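Local coordinates for protein tryparedoxin (PDB 3S9F) that probably acts as a thioredoxin-fold disulfide reductase, passing electrons through a CxxC redox centre in the detoxification pathway of Leishmania, at residues Gln69-Phe83 against Leu151-Arg163. Numbering follows the deposited sequence.
Sequences QLVEFYEKHHDSKNF and LTQDPMGEQFPWR. With MG (magnesium ion), chain F.
Apolar packing centres on Phe-73, whose ring meets Leu-151 and the loop that follows it. Leu-151 CD1 lies over one ring face, 3.6 Å from the Phe-73 centroid and 23° off the normal, which defines a CH-pi contact, while its other methyl, CD2, reaches Leu-70 CD1. With CG anti to the backbone N (chi1 -174°), Phe-73 projects from helix 61-77 into the turn Asp-154 to Gly-157, whose main chain borders the ring edge: Gly-157 CA comes within 3.5 Å of Phe-73 CE2. Gly-157 has a positive phi, which by itself favours glycine.

Among the aromatic pairs, Phe-73 and the six-membered ring of Trp-162 meet obliquely, planes at 42°. Phe-83 and Phe-160 also meet obliquely, with Phe-83 CD1 3.4 Å from Phe-160 CZ. Lys-81 runs past Phe-160 in the opposite direction, laying CD over one face at 4.2 Å from the Phe-160 centroid; Pro-161 CB covers the opposite face.

No direct hydrogen bond joins the segments; two waters do. One accepts weakly from Gln-69 NE2 and donates to Thr-152 O, and another, in the plane of the His-77 ring, lies 2.7 Å from His-77 NE2 and donates to Pro-155 O.

Within 151-163, Asp-154 organises the loop. Its OD1 accepts from Glu-158 N through the syn lone pair; OD2 takes Gln-159 N at 2.7 Å and, on the anti lone pair, Trp-162 NE1 at 2.9 Å, fixing the indole beside Phe-73.

Beyond the contact, His-78 NE2 binds magnesium at 2.0 Å. The packing thus fastens the C-terminal helix 147-153 and its following loop to the far half of helix 61-77, which starts at the Cys-60/Cys-63 CxxC motif of the thioredoxin fold.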
# COMPACT_ATOMS: atom_id res chain seq x y z
N GLN A 69 -18.03 15.02 -17.14
CA GLN A 69 -17.82 14.24 -18.36
C GLN A 69 -17.26 12.85 -18.08
O GLN A 69 -17.71 11.85 -18.66
CB GLN A 69 -16.87 14.94 -19.34
CG GLN A 69 -16.73 14.13 -20.65
CD GLN A 69 -16.06 14.90 -21.78
OE1 GLN A 69 -15.68 16.06 -21.62
NE2 GLN A 69 -15.93 14.24 -22.94
N LEU A 70 -16.26 12.80 -17.21
CA LEU A 70 -15.69 11.51 -16.80
C LEU A 70 -16.74 10.62 -16.10
O LEU A 70 -16.80 9.42 -16.35
CB LEU A 70 -14.46 11.73 -15.92
CG LEU A 70 -13.67 10.47 -15.55
CD1 LEU A 70 -13.17 9.72 -16.79
CD2 LEU A 70 -12.52 10.86 -14.59
N VAL A 71 -17.58 11.21 -15.25
CA VAL A 71 -18.68 10.45 -14.61
C VAL A 71 -19.61 9.82 -15.65
O VAL A 71 -19.95 8.63 -15.57
CB VAL A 71 -19.49 11.33 -13.62
CG1 VAL A 71 -20.77 10.60 -13.19
CG2 VAL A 71 -18.66 11.63 -12.39
N GLU A 72 -19.98 10.61 -16.65
CA GLU A 72 -20.85 10.14 -17.71
C GLU A 72 -20.16 9.03 -18.53
O GLU A 72 -20.77 8.01 -18.84
CB GLU A 72 -21.28 11.31 -18.59
CG GLU A 72 -22.43 11.03 -19.52
CD GLU A 72 -22.63 12.12 -20.57
OE1 GLU A 72 -21.91 13.16 -20.55
OE2 GLU A 72 -23.51 11.95 -21.44
N PHE A 73 -18.87 9.23 -18.84
CA PHE A 73 -18.11 8.24 -19.62
C PHE A 73 -18.00 6.91 -18.87
O PHE A 73 -18.18 5.85 -19.47
CB PHE A 73 -16.71 8.76 -19.97
CG PHE A 73 -15.94 7.84 -20.89
CD1 PHE A 73 -14.95 6.99 -20.39
CD2 PHE A 73 -16.24 7.80 -22.25
CE1 PHE A 73 -14.25 6.13 -21.26
CE2 PHE A 73 -15.56 6.94 -23.12
CZ PHE A 73 -14.56 6.11 -22.62
N TYR A 74 -17.69 6.98 -17.57
CA TYR A 74 -17.64 5.80 -16.70
C TYR A 74 -18.98 5.04 -16.60
O TYR A 74 -19.02 3.81 -16.78
CB TYR A 74 -17.22 6.24 -15.33
CG TYR A 74 -17.06 5.14 -14.31
CD1 TYR A 74 -15.81 4.58 -14.04
CD2 TYR A 74 -18.17 4.70 -13.58
CE1 TYR A 74 -15.67 3.60 -13.07
CE2 TYR A 74 -18.05 3.71 -12.62
CZ TYR A 74 -16.79 3.18 -12.35
OH TYR A 74 -16.68 2.22 -11.37
N GLU A 75 -20.05 5.76 -16.30
CA GLU A 75 -21.38 5.12 -16.18
C GLU A 75 -21.75 4.34 -17.44
O GLU A 75 -22.25 3.22 -17.37
CB GLU A 75 -22.45 6.14 -15.82
CG GLU A 75 -22.29 6.63 -14.38
CD GLU A 75 -23.13 7.85 -14.06
OE1 GLU A 75 -23.83 8.37 -14.95
OE2 GLU A 75 -23.07 8.30 -12.89
N LYS A 76 -21.44 4.93 -18.59
CA LYS A 76 -21.77 4.38 -19.90
C LYS A 76 -20.86 3.23 -20.37
O LYS A 76 -21.34 2.31 -21.04
CB LYS A 76 -21.72 5.49 -20.93
CG LYS A 76 -22.94 6.40 -20.93
CD LYS A 76 -22.85 7.36 -22.11
CE LYS A 76 -23.54 8.67 -21.82
NZ LYS A 76 -22.98 9.75 -22.69
N HIS A 77 -19.57 3.29 -20.03
CA HIS A 77 -18.56 2.44 -20.66
C HIS A 77 -17.69 1.58 -19.73
O HIS A 77 -16.96 0.72 -20.22
CB HIS A 77 -17.61 3.28 -21.52
CG HIS A 77 -18.29 3.99 -22.65
ND1 HIS A 77 -18.66 3.37 -23.82
CD2 HIS A 77 -18.67 5.29 -22.78
CE1 HIS A 77 -19.24 4.24 -24.62
NE2 HIS A 77 -19.25 5.41 -24.01
N HIS A 78 -17.72 1.80 -18.42
CA HIS A 78 -16.76 1.08 -17.56
C HIS A 78 -16.93 -0.45 -17.62
O HIS A 78 -15.96 -1.19 -17.53
CB HIS A 78 -16.68 1.62 -16.12
CG HIS A 78 -17.74 1.11 -15.20
ND1 HIS A 78 -19.03 1.60 -15.19
CD2 HIS A 78 -17.69 0.19 -14.20
CE1 HIS A 78 -19.73 0.98 -14.26
NE2 HIS A 78 -18.93 0.13 -13.63
N ASP A 79 -18.17 -0.92 -17.79
CA ASP A 79 -18.44 -2.36 -17.89
C ASP A 79 -17.99 -2.93 -19.23
O ASP A 79 -17.21 -3.90 -19.28
CB ASP A 79 -19.93 -2.65 -17.70
CG ASP A 79 -20.39 -2.42 -16.28
OD1 ASP A 79 -19.79 -3.01 -15.36
OD2 ASP A 79 -21.36 -1.65 -16.09
N SER A 80 -18.49 -2.33 -20.31
CA SER A 80 -18.23 -2.81 -21.67
C SER A 80 -16.77 -2.65 -22.07
O SER A 80 -16.22 -3.50 -22.76
CB SER A 80 -19.15 -2.11 -22.68
OG SER A 80 -18.93 -0.71 -22.70
N LYS A 81 -16.13 -1.57 -21.61
CA LYS A 81 -14.70 -1.37 -21.89
C LYS A 81 -13.79 -1.86 -20.75
O LYS A 81 -12.57 -1.67 -20.80
CB LYS A 81 -14.42 0.10 -22.23
CG LYS A 81 -14.99 0.54 -23.58
CD LYS A 81 -14.83 2.03 -23.76
CE LYS A 81 -15.07 2.50 -25.19
NZ LYS A 81 -16.15 1.80 -25.91
N ASN A 82 -14.40 -2.49 -19.74
CA ASN A 82 -13.65 -3.21 -18.69
C ASN A 82 -12.60 -2.34 -17.96
O ASN A 82 -11.41 -2.67 -17.93
CB ASN A 82 -13.01 -4.48 -19.26
CG ASN A 82 -12.52 -5.42 -18.19
OD1 ASN A 82 -13.16 -5.58 -17.14
ND2 ASN A 82 -11.35 -6.04 -18.41
N PHE A 83 -13.04 -1.22 -17.39
CA PHE A 83 -12.09 -0.38 -16.65
C PHE A 83 -12.64 0.05 -15.29
O PHE A 83 -13.84 -0.05 -15.04
CB PHE A 83 -11.60 0.82 -17.49
CG PHE A 83 -12.66 1.84 -17.82
CD1 PHE A 83 -13.30 1.82 -19.06
CD2 PHE A 83 -12.96 2.89 -16.93
CE1 PHE A 83 -14.27 2.79 -19.40
CE2 PHE A 83 -13.93 3.86 -17.25
CZ PHE A 83 -14.59 3.81 -18.49
N LEU A 151 -10.06 11.97 -23.73
CA LEU A 151 -11.49 11.78 -23.53
C LEU A 151 -12.32 12.96 -24.01
O LEU A 151 -13.37 12.76 -24.63
CB LEU A 151 -11.84 11.38 -22.09
CG LEU A 151 -13.36 11.37 -21.80
CD1 LEU A 151 -14.02 10.27 -22.62
CD2 LEU A 151 -13.66 11.18 -20.31
N THR A 152 -11.86 14.18 -23.75
CA THR A 152 -12.59 15.36 -24.22
C THR A 152 -12.73 15.40 -25.74
O THR A 152 -13.72 15.89 -26.27
CB THR A 152 -11.99 16.69 -23.71
OG1 THR A 152 -10.79 16.99 -24.44
CG2 THR A 152 -11.67 16.59 -22.23
N GLN A 153 -11.72 14.87 -26.44
CA GLN A 153 -11.71 14.83 -27.90
C GLN A 153 -12.41 13.58 -28.46
O GLN A 153 -12.80 13.55 -29.63
CB GLN A 153 -10.27 14.90 -28.41
CG GLN A 153 -9.54 16.18 -28.02
CD GLN A 153 -8.34 16.47 -28.90
OE1 GLN A 153 -7.58 15.57 -29.26
NE2 GLN A 153 -8.16 17.73 -29.24
N ASP A 154 -12.57 12.55 -27.63
CA ASP A 154 -13.16 11.28 -28.06
C ASP A 154 -14.21 10.85 -27.04
O ASP A 154 -14.04 9.83 -26.35
CB ASP A 154 -12.05 10.23 -28.23
CG ASP A 154 -12.56 8.83 -28.54
OD1 ASP A 154 -13.57 8.68 -29.27
OD2 ASP A 154 -11.94 7.86 -28.04
N PRO A 155 -15.29 11.65 -26.89
CA PRO A 155 -16.26 11.40 -25.81
C PRO A 155 -16.94 10.03 -25.91
O PRO A 155 -17.45 9.52 -24.91
CB PRO A 155 -17.28 12.55 -25.97
CG PRO A 155 -17.20 12.91 -27.42
CD PRO A 155 -15.73 12.77 -27.76
N MET A 156 -16.94 9.44 -27.11
CA MET A 156 -17.52 8.12 -27.29
C MET A 156 -16.58 6.99 -26.89
O MET A 156 -17.02 5.85 -26.78
CB MET A 156 -18.00 7.91 -28.74
CG MET A 156 -19.01 8.94 -29.21
SD MET A 156 -20.47 8.98 -28.15
CE MET A 156 -20.23 10.51 -27.24
N GLY A 157 -15.30 7.30 -26.71
CA GLY A 157 -14.29 6.30 -26.32
C GLY A 157 -13.94 5.36 -27.46
O GLY A 157 -13.52 4.22 -27.25
N GLU A 158 -14.14 5.83 -28.69
CA GLU A 158 -13.84 5.03 -29.87
C GLU A 158 -12.35 4.70 -29.96
O GLU A 158 -11.98 3.68 -30.55
CB GLU A 158 -14.33 5.72 -31.14
CG GLU A 158 -15.85 5.87 -31.19
CD GLU A 158 -16.36 6.24 -32.56
OE1 GLU A 158 -15.62 6.86 -33.34
OE2 GLU A 158 -17.53 5.91 -32.84
N GLN A 159 -11.50 5.54 -29.37
CA GLN A 159 -10.06 5.28 -29.36
C GLN A 159 -9.51 4.88 -27.98
O GLN A 159 -8.29 4.86 -27.78
CB GLN A 159 -9.30 6.49 -29.90
CG GLN A 159 -9.64 6.81 -31.33
CD GLN A 159 -8.92 8.04 -31.85
OE1 GLN A 159 -7.74 8.27 -31.56
NE2 GLN A 159 -9.63 8.84 -32.64
N PHE A 160 -10.42 4.58 -27.05
CA PHE A 160 -10.07 4.06 -25.73
C PHE A 160 -9.14 2.83 -25.89
O PHE A 160 -9.41 1.97 -26.73
CB PHE A 160 -11.34 3.65 -24.98
CG PHE A 160 -11.09 3.05 -23.63
CD1 PHE A 160 -11.10 3.87 -22.49
CD2 PHE A 160 -10.84 1.69 -23.47
CE1 PHE A 160 -10.85 3.32 -21.23
CE2 PHE A 160 -10.59 1.14 -22.21
CZ PHE A 160 -10.60 1.96 -21.09
N PRO A 161 -8.09 2.70 -25.05
CA PRO A 161 -7.71 3.49 -23.89
C PRO A 161 -6.68 4.57 -24.18
O PRO A 161 -5.93 4.92 -23.28
CB PRO A 161 -7.10 2.42 -22.97
CG PRO A 161 -6.35 1.54 -23.96
CD PRO A 161 -7.21 1.52 -25.22
N TRP A 162 -6.63 5.09 -25.40
CA TRP A 162 -5.79 6.23 -25.72
C TRP A 162 -4.31 6.05 -25.41
O TRP A 162 -3.68 6.91 -24.84
CB TRP A 162 -6.33 7.47 -25.00
CG TRP A 162 -7.81 7.63 -25.14
CD1 TRP A 162 -8.49 7.86 -26.29
CD2 TRP A 162 -8.78 7.57 -24.10
NE1 TRP A 162 -9.82 7.94 -26.04
CE2 TRP A 162 -10.03 7.77 -24.70
CE3 TRP A 162 -8.72 7.37 -22.73
CZ2 TRP A 162 -11.19 7.78 -23.98
CZ3 TRP A 162 -9.87 7.37 -22.02
CH2 TRP A 162 -11.09 7.58 -22.63
N ARG A 163 -3.76 4.94 -25.87
CA ARG A 163 -2.38 4.57 -25.56
C ARG A 163 -1.41 5.66 -25.94
O ARG A 163 -1.56 6.28 -27.01
CB ARG A 163 -1.99 3.30 -26.32
CG ARG A 163 -2.74 2.07 -25.91
CD ARG A 163 -2.02 0.80 -26.36
NE ARG A 163 -2.42 -0.26 -25.46
CZ ARG A 163 -1.76 -0.61 -24.36
NH1 ARG A 163 -0.60 -0.04 -24.05
NH2 ARG A 163 -2.25 -1.57 -23.60
MG MG F . -19.21 -0.96 -11.93
O HOH W 1 -16.09 16.40 -25.47
O HOH W 2 -16.78 -1.24 -11.57
O HOH W 3 -18.44 0.48 -10.60
O HOH W 4 -19.50 8.12 -24.40
O HOH W 5 -18.69 -2.61 -12.79
O HOH W 6 -21.17 -2.10 -13.20
O HOH W 7 -19.54 -2.23 -10.06